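Local coordinates for TPR repeat-containing protein YrrB (Bacillus subtilis, PDB 2Q7F) that possibly mediates complex formation among RNA sulfuration components, RNA processing components and aminoacyl-tRNA synthetases, as a monomeric protein built of TPR repeats, at residues Pro190-Tyr203 and Met215-Ala229. Numbering follows the deposited sequence.
Sequences PGHADAFYNAGVTY and MLDKAIDIQPDHMLA
The helical hairpin of TPR 6 is closed here by Phe196, Tyr197 and Met215, with Ala219 CB set in the interface between the helices. Helix segments 193-203 and 215-222 run nearly antiparallel, at 157°, with their axes 7.5 Å apart at closest approach. Small residues probably allow the close approach: Ala219 CB rests 3.6 Å from Ala193 O, and at Gly200 a CB would run into Leu216 CD1. Lys218 lays its aliphatic chain over one face of the Phe196 ring, with CG 3.8 Å from the ring centroid in a CH-pi contact. Met215 meets the same ring at its edge, SD lying 3.8 Å from Phe196 CD2, a Met-aromatic contact. An alanine in place of Phe196 would probably leave the Met215 sulfur without its aromatic partner and the Lys218 chain free to turn. Met215 is also a knob in a hole made by Phe196, Ala199, Gly200 and Tyr203; the bend at chi2 (-66°) turns SD toward Phe196, while CG meets the edge of the Tyr203 ring at CE2.

As in other TPR arrays, the next helix packs against the pair. Tyr197 bridges to it. With CG anti to the backbone N (chi1 160°), its ring fits among Leu216, Ala219, Leu228 and Ala229, and CE1 lies 3.7 Å from Leu228 O. Val201 CG2 covers part of one ring face. The ring of His226, the N-cap residue of helix 227-233, lies oblique to the Tyr197 ring, its NE2 near Tyr197 CB. Asp194 OD1 comes to the edge of the imidazole, 3.1 Å from His226 CE1, with carboxylate and ring about perpendicular. At the open end of the hairpin, Ile222 CG2 packs on Ala193 CB at 3.8 Å.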
ATOM      1  N   PRO A 190      14.608 -13.326  -3.787  1.00 63.47           N
ATOM      2  CA  PRO A 190      14.563 -14.775  -3.554  1.00 63.22           C
ATOM      3  C   PRO A 190      14.459 -15.153  -2.066  1.00 62.94           C
ATOM      4  O   PRO A 190      14.240 -16.322  -1.741  1.00 63.05           O
ATOM      5  CB  PRO A 190      15.876 -15.273  -4.165  1.00 63.03           C
ATOM      6  CG  PRO A 190      16.803 -14.109  -4.097  1.00 63.23           C
ATOM      7  CD  PRO A 190      15.977 -12.845  -4.055  1.00 63.59           C
ATOM      8  N   GLY A 191      14.607 -14.170  -1.181  1.00 62.52           N
ATOM      9  CA  GLY A 191      14.457 -14.394   0.253  1.00 62.03           C
ATOM     10  C   GLY A 191      13.023 -14.176   0.694  1.00 61.77           C
ATOM     11  O   GLY A 191      12.735 -14.126   1.894  1.00 61.79           O
ATOM     12  N   HIS A 192      12.125 -14.051  -0.281  1.00 61.27           N
ATOM     13  CA  HIS A 192      10.721 -13.749  -0.019  1.00 60.76           C
ATOM     14  C   HIS A 192       9.883 -15.010   0.258  1.00 60.37           C
ATOM     15  O   HIS A 192       9.110 -15.464  -0.590  1.00 60.08           O
ATOM     16  CB  HIS A 192      10.129 -12.931  -1.178  1.00 60.79           C
ATOM     17  CG  HIS A 192       9.009 -12.025  -0.768  1.00 60.60           C
ATOM     18  ND1 HIS A 192       7.738 -12.485  -0.499  1.00 60.21           N
ATOM     19  CD2 HIS A 192       8.974 -10.686  -0.571  1.00 60.35           C
ATOM     20  CE1 HIS A 192       6.967 -11.467  -0.162  1.00 60.08           C
ATOM     21  NE2 HIS A 192       7.693 -10.364  -0.198  1.00 60.14           N
ATOM     22  N   ALA A 193      10.042 -15.557   1.461  1.00 60.13           N
ATOM     23  CA  ALA A 193       9.317 -16.760   1.889  1.00 59.94           C
ATOM     24  C   ALA A 193       7.793 -16.661   1.707  1.00 59.87           C
ATOM     25  O   ALA A 193       7.165 -17.605   1.206  1.00 59.56           O
ATOM     26  CB  ALA A 193       9.665 -17.103   3.339  1.00 59.96           C
ATOM     27  N   ASP A 194       7.218 -15.522   2.109  1.00 59.69           N
ATOM     28  CA  ASP A 194       5.776 -15.272   2.000  1.00 59.59           C
ATOM     29  C   ASP A 194       5.216 -15.537   0.607  1.00 59.34           C
ATOM     30  O   ASP A 194       4.151 -16.149   0.469  1.00 59.02           O
ATOM     31  CB  ASP A 194       5.447 -13.837   2.405  1.00 59.80           C
ATOM     32  CG  ASP A 194       5.470 -13.639   3.896  1.00 60.64           C
ATOM     33  OD1 ASP A 194       5.746 -14.622   4.613  1.00 62.43           O
ATOM     34  OD2 ASP A 194       5.215 -12.503   4.353  1.00 61.29           O
ATOM     35  N   ALA A 195       5.942 -15.067  -0.411  1.00 59.14           N
ATOM     36  CA  ALA A 195       5.551 -15.254  -1.805  1.00 58.93           C
ATOM     37  C   ALA A 195       5.432 -16.735  -2.111  1.00 58.85           C
ATOM     38  O   ALA A 195       4.392 -17.183  -2.598  1.00 58.94           O
ATOM     39  CB  ALA A 195       6.549 -14.593  -2.745  1.00 59.03           C
ATOM     40  N   PHE A 196       6.491 -17.489  -1.804  1.00 58.70           N
ATOM     41  CA  PHE A 196       6.487 -18.943  -1.983  1.00 58.43           C
ATOM     42  C   PHE A 196       5.296 -19.608  -1.284  1.00 58.18           C
ATOM     43  O   PHE A 196       4.649 -20.484  -1.857  1.00 57.82           O
ATOM     44  CB  PHE A 196       7.811 -19.561  -1.515  1.00 58.53           C
ATOM     45  CG  PHE A 196       8.894 -19.551  -2.566  1.00 58.92           C
ATOM     46  CD1 PHE A 196      10.047 -18.790  -2.391  1.00 59.16           C
ATOM     47  CD2 PHE A 196       8.765 -20.314  -3.729  1.00 58.83           C
ATOM     48  CE1 PHE A 196      11.050 -18.784  -3.358  1.00 58.65           C
ATOM     49  CE2 PHE A 196       9.759 -20.309  -4.698  1.00 58.32           C
ATOM     50  CZ  PHE A 196      10.901 -19.543  -4.513  1.00 58.43           C
ATOM     51  N   TYR A 197       4.999 -19.168  -0.062  1.00 58.17           N
ATOM     52  CA  TYR A 197       3.873 -19.710   0.697  1.00 58.29           C
ATOM     53  C   TYR A 197       2.552 -19.428   0.001  1.00 58.34           C
ATOM     54  O   TYR A 197       1.714 -20.324  -0.147  1.00 58.35           O
ATOM     55  CB  TYR A 197       3.841 -19.151   2.123  1.00 58.46           C
ATOM     56  CG  TYR A 197       2.485 -19.273   2.786  1.00 58.63           C
ATOM     57  CD1 TYR A 197       2.020 -20.509   3.257  1.00 58.72           C
ATOM     58  CD2 TYR A 197       1.663 -18.156   2.935  1.00 58.42           C
ATOM     59  CE1 TYR A 197       0.771 -20.623   3.866  1.00 58.72           C
ATOM     60  CE2 TYR A 197       0.419 -18.259   3.536  1.00 58.71           C
ATOM     61  CZ  TYR A 197      -0.020 -19.491   3.999  1.00 58.81           C
ATOM     62  OH  TYR A 197      -1.253 -19.578   4.594  1.00 58.78           O
ATOM     63  N   ASN A 198       2.372 -18.180  -0.419  1.00 58.40           N
ATOM     64  CA  ASN A 198       1.146 -17.766  -1.097  1.00 58.69           C
ATOM     65  C   ASN A 198       1.001 -18.394  -2.482  1.00 59.04           C
ATOM     66  O   ASN A 198      -0.117 -18.610  -2.959  1.00 59.05           O
ATOM     67  CB  ASN A 198       1.046 -16.238  -1.149  1.00 58.49           C
ATOM     68  CG  ASN A 198       0.685 -15.638   0.200  1.00 58.00           C
ATOM     69  OD1 ASN A 198      -0.479 -15.624   0.592  1.00 57.15           O
ATOM     70  ND2 ASN A 198       1.689 -15.143   0.920  1.00 58.58           N
ATOM     71  N   ALA A 199       2.136 -18.688  -3.115  1.00 59.61           N
ATOM     72  CA  ALA A 199       2.167 -19.474  -4.342  1.00 60.16           C
ATOM     73  C   ALA A 199       1.694 -20.884  -4.020  1.00 60.45           C
ATOM     74  O   ALA A 199       0.855 -21.446  -4.722  1.00 60.33           O
ATOM     75  CB  ALA A 199       3.574 -19.503  -4.930  1.00 60.13           C
ATOM     76  N   GLY A 200       2.228 -21.427  -2.930  1.00 61.01           N
ATOM     77  CA  GLY A 200       1.850 -22.745  -2.446  1.00 61.88           C
ATOM     78  C   GLY A 200       0.356 -22.857  -2.245  1.00 62.46           C
ATOM     79  O   GLY A 200      -0.248 -23.857  -2.623  1.00 62.78           O
ATOM     80  N   VAL A 201      -0.240 -21.819  -1.664  1.00 63.13           N
ATOM     81  CA  VAL A 201      -1.677 -21.805  -1.380  1.00 63.54           C
ATOM     82  C   VAL A 201      -2.500 -21.663  -2.659  1.00 63.91           C
ATOM     83  O   VAL A 201      -3.606 -22.202  -2.756  1.00 63.80           O
ATOM     84  CB  VAL A 201      -2.044 -20.699  -0.367  1.00 63.42           C
ATOM     85  CG1 VAL A 201      -3.556 -20.636  -0.147  1.00 63.95           C
ATOM     86  CG2 VAL A 201      -1.338 -20.943   0.957  1.00 63.34           C
ATOM     87  N   THR A 202      -1.950 -20.947  -3.639  1.00 64.53           N
ATOM     88  CA  THR A 202      -2.628 -20.754  -4.920  1.00 65.26           C
ATOM     89  C   THR A 202      -2.797 -22.092  -5.634  1.00 65.75           C
ATOM     90  O   THR A 202      -3.900 -22.432  -6.069  1.00 65.85           O
ATOM     91  CB  THR A 202      -1.887 -19.736  -5.829  1.00 65.29           C
ATOM     92  OG1 THR A 202      -1.969 -18.429  -5.250  1.00 64.86           O
ATOM     93  CG2 THR A 202      -2.502 -19.699  -7.224  1.00 65.17           C
ATOM     94  N   TYR A 203      -1.704 -22.849  -5.729  1.00 66.46           N
ATOM     95  CA  TYR A 203      -1.706 -24.167  -6.371  1.00 67.05           C
ATOM     96  C   TYR A 203      -2.722 -25.129  -5.754  1.00 67.53           C
ATOM     97  O   TYR A 203      -3.308 -25.947  -6.461  1.00 67.56           O
ATOM     98  CB  TYR A 203      -0.309 -24.791  -6.345  1.00 66.90           C
ATOM     99  CG  TYR A 203       0.625 -24.337  -7.455  1.00 66.85           C
ATOM    100  CD1 TYR A 203       0.276 -24.484  -8.803  1.00 66.78           C
ATOM    101  CD2 TYR A 203       1.874 -23.794  -7.154  1.00 67.03           C
ATOM    102  CE1 TYR A 203       1.144 -24.076  -9.822  1.00 66.69           C
ATOM    103  CE2 TYR A 203       2.748 -23.387  -8.162  1.00 67.02           C
ATOM    104  CZ  TYR A 203       2.379 -23.530  -9.490  1.00 66.86           C
ATOM    105  OH  TYR A 203       3.251 -23.127 -10.473  1.00 66.47           O
ATOM    106  N   MET A 215       6.505 -25.464  -3.838  1.00 76.48           N
ATOM    107  CA  MET A 215       6.612 -24.046  -3.471  1.00 76.12           C
ATOM    108  C   MET A 215       6.591 -23.850  -1.953  1.00 75.95           C
ATOM    109  O   MET A 215       7.267 -22.961  -1.420  1.00 75.84           O
ATOM    110  CB  MET A 215       5.487 -23.226  -4.123  1.00 76.01           C
ATOM    111  CG  MET A 215       5.511 -23.196  -5.644  1.00 75.92           C
ATOM    112  SD  MET A 215       6.942 -22.342  -6.323  1.00 76.34           S
ATOM    113  CE  MET A 215       6.952 -22.975  -8.003  1.00 75.94           C
ATOM    114  N   LEU A 216       5.809 -24.692  -1.273  1.00 75.70           N
ATOM    115  CA  LEU A 216       5.665 -24.672   0.182  1.00 75.52           C
ATOM    116  C   LEU A 216       6.979 -25.053   0.865  1.00 75.50           C
ATOM    117  O   LEU A 216       7.366 -24.439   1.868  1.00 75.37           O
ATOM    118  CB  LEU A 216       4.552 -25.640   0.593  1.00 75.59           C
ATOM    119  CG  LEU A 216       3.529 -25.309   1.682  1.00 75.71           C
ATOM    120  CD1 LEU A 216       3.008 -23.883   1.572  1.00 76.24           C
ATOM    121  CD2 LEU A 216       2.382 -26.293   1.576  1.00 75.48           C
ATOM    122  N   ASP A 217       7.652 -26.067   0.312  1.00 75.38           N
ATOM    123  CA  ASP A 217       8.973 -26.489   0.775  1.00 75.28           C
ATOM    124  C   ASP A 217       9.914 -25.300   0.842  1.00 75.06           C
ATOM    125  O   ASP A 217      10.476 -24.999   1.900  1.00 74.94           O
ATOM    126  CB  ASP A 217       9.568 -27.543  -0.165  1.00 75.48           C
ATOM    127  CG  ASP A 217       8.894 -28.896  -0.038  1.00 75.96           C
ATOM    128  OD1 ASP A 217       8.372 -29.208   1.054  1.00 76.53           O
ATOM    129  OD2 ASP A 217       8.889 -29.650  -1.037  1.00 76.35           O
ATOM    130  N   LYS A 218      10.051 -24.618  -0.293  1.00 74.80           N
ATOM    131  CA  LYS A 218      10.993 -23.515  -0.441  1.00 74.61           C
ATOM    132  C   LYS A 218      10.724 -22.366   0.531  1.00 74.30           C
ATOM    133  O   LYS A 218      11.629 -21.594   0.844  1.00 74.30           O
ATOM    134  CB  LYS A 218      11.027 -23.028  -1.891  1.00 74.73           C
ATOM    135  CG  LYS A 218      12.272 -22.223  -2.240  1.00 75.22           C
ATOM    136  CD  LYS A 218      12.743 -22.464  -3.670  1.00 75.78           C
ATOM    137  CE  LYS A 218      13.764 -23.585  -3.744  1.00 75.77           C
ATOM    138  NZ  LYS A 218      14.576 -23.491  -4.989  1.00 75.77           N
ATOM    139  N   ALA A 219       9.491 -22.273   1.020  1.00 74.11           N
ATOM    140  CA  ALA A 219       9.128 -21.276   2.030  1.00 73.86           C
ATOM    141  C   ALA A 219       9.685 -21.640   3.401  1.00 73.68           C
ATOM    142  O   ALA A 219      10.207 -20.779   4.106  1.00 73.60           O
ATOM    143  CB  ALA A 219       7.617 -21.094   2.097  1.00 73.83           C
ATOM    144  N   ILE A 220       9.569 -22.912   3.777  1.00 73.59           N
ATOM    145  CA  ILE A 220      10.134 -23.403   5.035  1.00 73.46           C
ATOM    146  C   ILE A 220      11.661 -23.426   4.928  1.00 73.44           C
ATOM    147  O   ILE A 220      12.369 -23.062   5.872  1.00 73.31           O
ATOM    148  CB  ILE A 220       9.591 -24.802   5.405  1.00 73.44           C
ATOM    149  CG1 ILE A 220       8.067 -24.837   5.248  1.00 73.54           C
ATOM    150  CG2 ILE A 220       9.994 -25.168   6.830  1.00 73.55           C
ATOM    151  CD1 ILE A 220       7.443 -26.202   5.425  1.00 73.33           C
ATOM    152  N   ASP A 221      12.141 -23.852   3.761  1.00 73.38           N
ATOM    153  CA  ASP A 221      13.549 -23.781   3.369  1.00 73.32           C
ATOM    154  C   ASP A 221      14.161 -22.416   3.712  1.00 73.15           C
ATOM    155  O   ASP A 221      15.247 -22.346   4.294  1.00 73.11           O
ATOM    156  CB  ASP A 221      13.651 -24.058   1.862  1.00 73.51           C
ATOM    157  CG  ASP A 221      15.079 -24.198   1.367  1.00 74.02           C
ATOM    158  OD1 ASP A 221      15.846 -23.209   1.410  1.00 74.84           O
ATOM    159  OD2 ASP A 221      15.423 -25.300   0.893  1.00 74.47           O
ATOM    160  N   ILE A 222      13.461 -21.342   3.353  1.00 72.87           N
ATOM    161  CA  ILE A 222      13.940 -19.984   3.614  1.00 72.68           C
ATOM    162  C   ILE A 222      13.788 -19.616   5.093  1.00 72.56           C
ATOM    163  O   ILE A 222      14.764 -19.236   5.742  1.00 72.54           O
ATOM    164  CB  ILE A 222      13.254 -18.932   2.679  1.00 72.64           C
ATOM    165  CG1 ILE A 222      13.748 -19.074   1.229  1.00 72.62           C
ATOM    166  CG2 ILE A 222      13.468 -17.501   3.187  1.00 72.66           C
ATOM    167  CD1 ILE A 222      15.235 -18.751   1.001  1.00 72.60           C
ATOM    168  N   GLN A 223      12.572 -19.745   5.618  1.00 72.42           N
ATOM    169  CA  GLN A 223      12.291 -19.441   7.018  1.00 72.29           C
ATOM    170  C   GLN A 223      11.789 -20.693   7.757  1.00 72.19           C
ATOM    171  O   GLN A 223      10.616 -21.055   7.643  1.00 72.18           O
ATOM    172  CB  GLN A 223      11.284 -18.293   7.118  1.00 72.22           C
ATOM    173  CG  GLN A 223      11.093 -17.746   8.526  1.00 72.48           C
ATOM    174  CD  GLN A 223      10.139 -16.560   8.591  1.00 72.26           C
ATOM    175  OE1 GLN A 223       9.422 -16.260   7.635  1.00 72.11           O
ATOM    176  NE2 GLN A 223      10.131 -15.882   9.730  1.00 72.50           N
ATOM    177  N   PRO A 224      12.683 -21.363   8.511  1.00 72.09           N
ATOM    178  CA  PRO A 224      12.341 -22.615   9.195  1.00 72.06           C
ATOM    179  C   PRO A 224      11.204 -22.494  10.221  1.00 71.96           C
ATOM    180  O   PRO A 224      10.665 -23.518  10.646  1.00 72.13           O
ATOM    181  CB  PRO A 224      13.651 -23.008   9.894  1.00 71.99           C
ATOM    182  CG  PRO A 224      14.712 -22.279   9.152  1.00 72.08           C
ATOM    183  CD  PRO A 224      14.085 -20.984   8.755  1.00 72.02           C
ATOM    184  N   ASP A 225      10.847 -21.269  10.611  1.00 71.70           N
ATOM    185  CA  ASP A 225       9.744 -21.054  11.558  1.00 71.44           C
ATOM    186  C   ASP A 225       8.482 -20.443  10.930  1.00 71.04           C
ATOM    187  O   ASP A 225       7.693 -19.779  11.608  1.00 70.83           O
ATOM    188  CB  ASP A 225      10.204 -20.250  12.789  1.00 71.61           C
ATOM    189  CG  ASP A 225      10.694 -18.845  12.445  1.00 71.94           C
ATOM    190  OD1 ASP A 225       9.999 -18.091  11.727  1.00 71.73           O
ATOM    191  OD2 ASP A 225      11.784 -18.482  12.932  1.00 73.07           O
ATOM    192  N   HIS A 226       8.295 -20.685   9.636  1.00 70.78           N
ATOM    193  CA  HIS A 226       7.092 -20.252   8.934  1.00 70.62           C
ATOM    194  C   HIS A 226       5.917 -21.160   9.306  1.00 70.48           C
ATOM    195  O   HIS A 226       5.625 -22.127   8.596  1.00 70.38           O
ATOM    196  CB  HIS A 226       7.323 -20.270   7.421  1.00 70.69           C
ATOM    197  CG  HIS A 226       6.452 -19.313   6.666  1.00 70.90           C
ATOM    198  ND1 HIS A 226       6.959 -18.232   5.980  1.00 71.14           N
ATOM    199  CD2 HIS A 226       5.109 -19.263   6.508  1.00 71.07           C
ATOM    200  CE1 HIS A 226       5.966 -17.561   5.424  1.00 71.58           C
ATOM    201  NE2 HIS A 226       4.833 -18.167   5.728  1.00 71.48           N
ATOM    202  N   MET A 227       5.255 -20.841  10.420  1.00 70.35           N
ATOM    203  CA  MET A 227       4.206 -21.696  10.993  1.00 70.41           C
ATOM    204  C   MET A 227       3.018 -21.930  10.071  1.00 69.94           C
ATOM    205  O   MET A 227       2.459 -23.031  10.048  1.00 69.77           O
ATOM    206  CB  MET A 227       3.721 -21.159  12.343  1.00 70.39           C
ATOM    207  CG  MET A 227       4.340 -21.866  13.546  1.00 70.89           C
ATOM    208  SD  MET A 227       3.291 -21.811  15.022  1.00 71.66           S
ATOM    209  CE  MET A 227       3.205 -20.042  15.346  1.00 71.17           C
ATOM    210  N   LEU A 228       2.635 -20.898   9.321  1.00 69.47           N
ATOM    211  CA  LEU A 228       1.581 -21.029   8.317  1.00 69.08           C
ATOM    212  C   LEU A 228       1.979 -21.986   7.189  1.00 68.92           C
ATOM    213  O   LEU A 228       1.184 -22.840   6.791  1.00 68.96           O
ATOM    214  CB  LEU A 228       1.159 -19.659   7.779  1.00 69.06           C
ATOM    215  CG  LEU A 228      -0.086 -18.981   8.376  1.00 69.20           C
ATOM    216  CD1 LEU A 228      -0.291 -19.238   9.887  1.00 69.89           C
ATOM    217  CD2 LEU A 228      -0.067 -17.487   8.086  1.00 69.08           C
ATOM    218  N   ALA A 229       3.208 -21.867   6.690  1.00 68.75           N
ATOM    219  CA  ALA A 229       3.712 -22.815   5.694  1.00 68.65           C
ATOM    220  C   ALA A 229       3.741 -24.209   6.287  1.00 68.66           C
ATOM    221  O   ALA A 229       3.463 -25.185   5.596  1.00 68.92           O
ATOM    222  CB  ALA A 229       5.091 -22.414   5.194  1.00 68.58           C
TER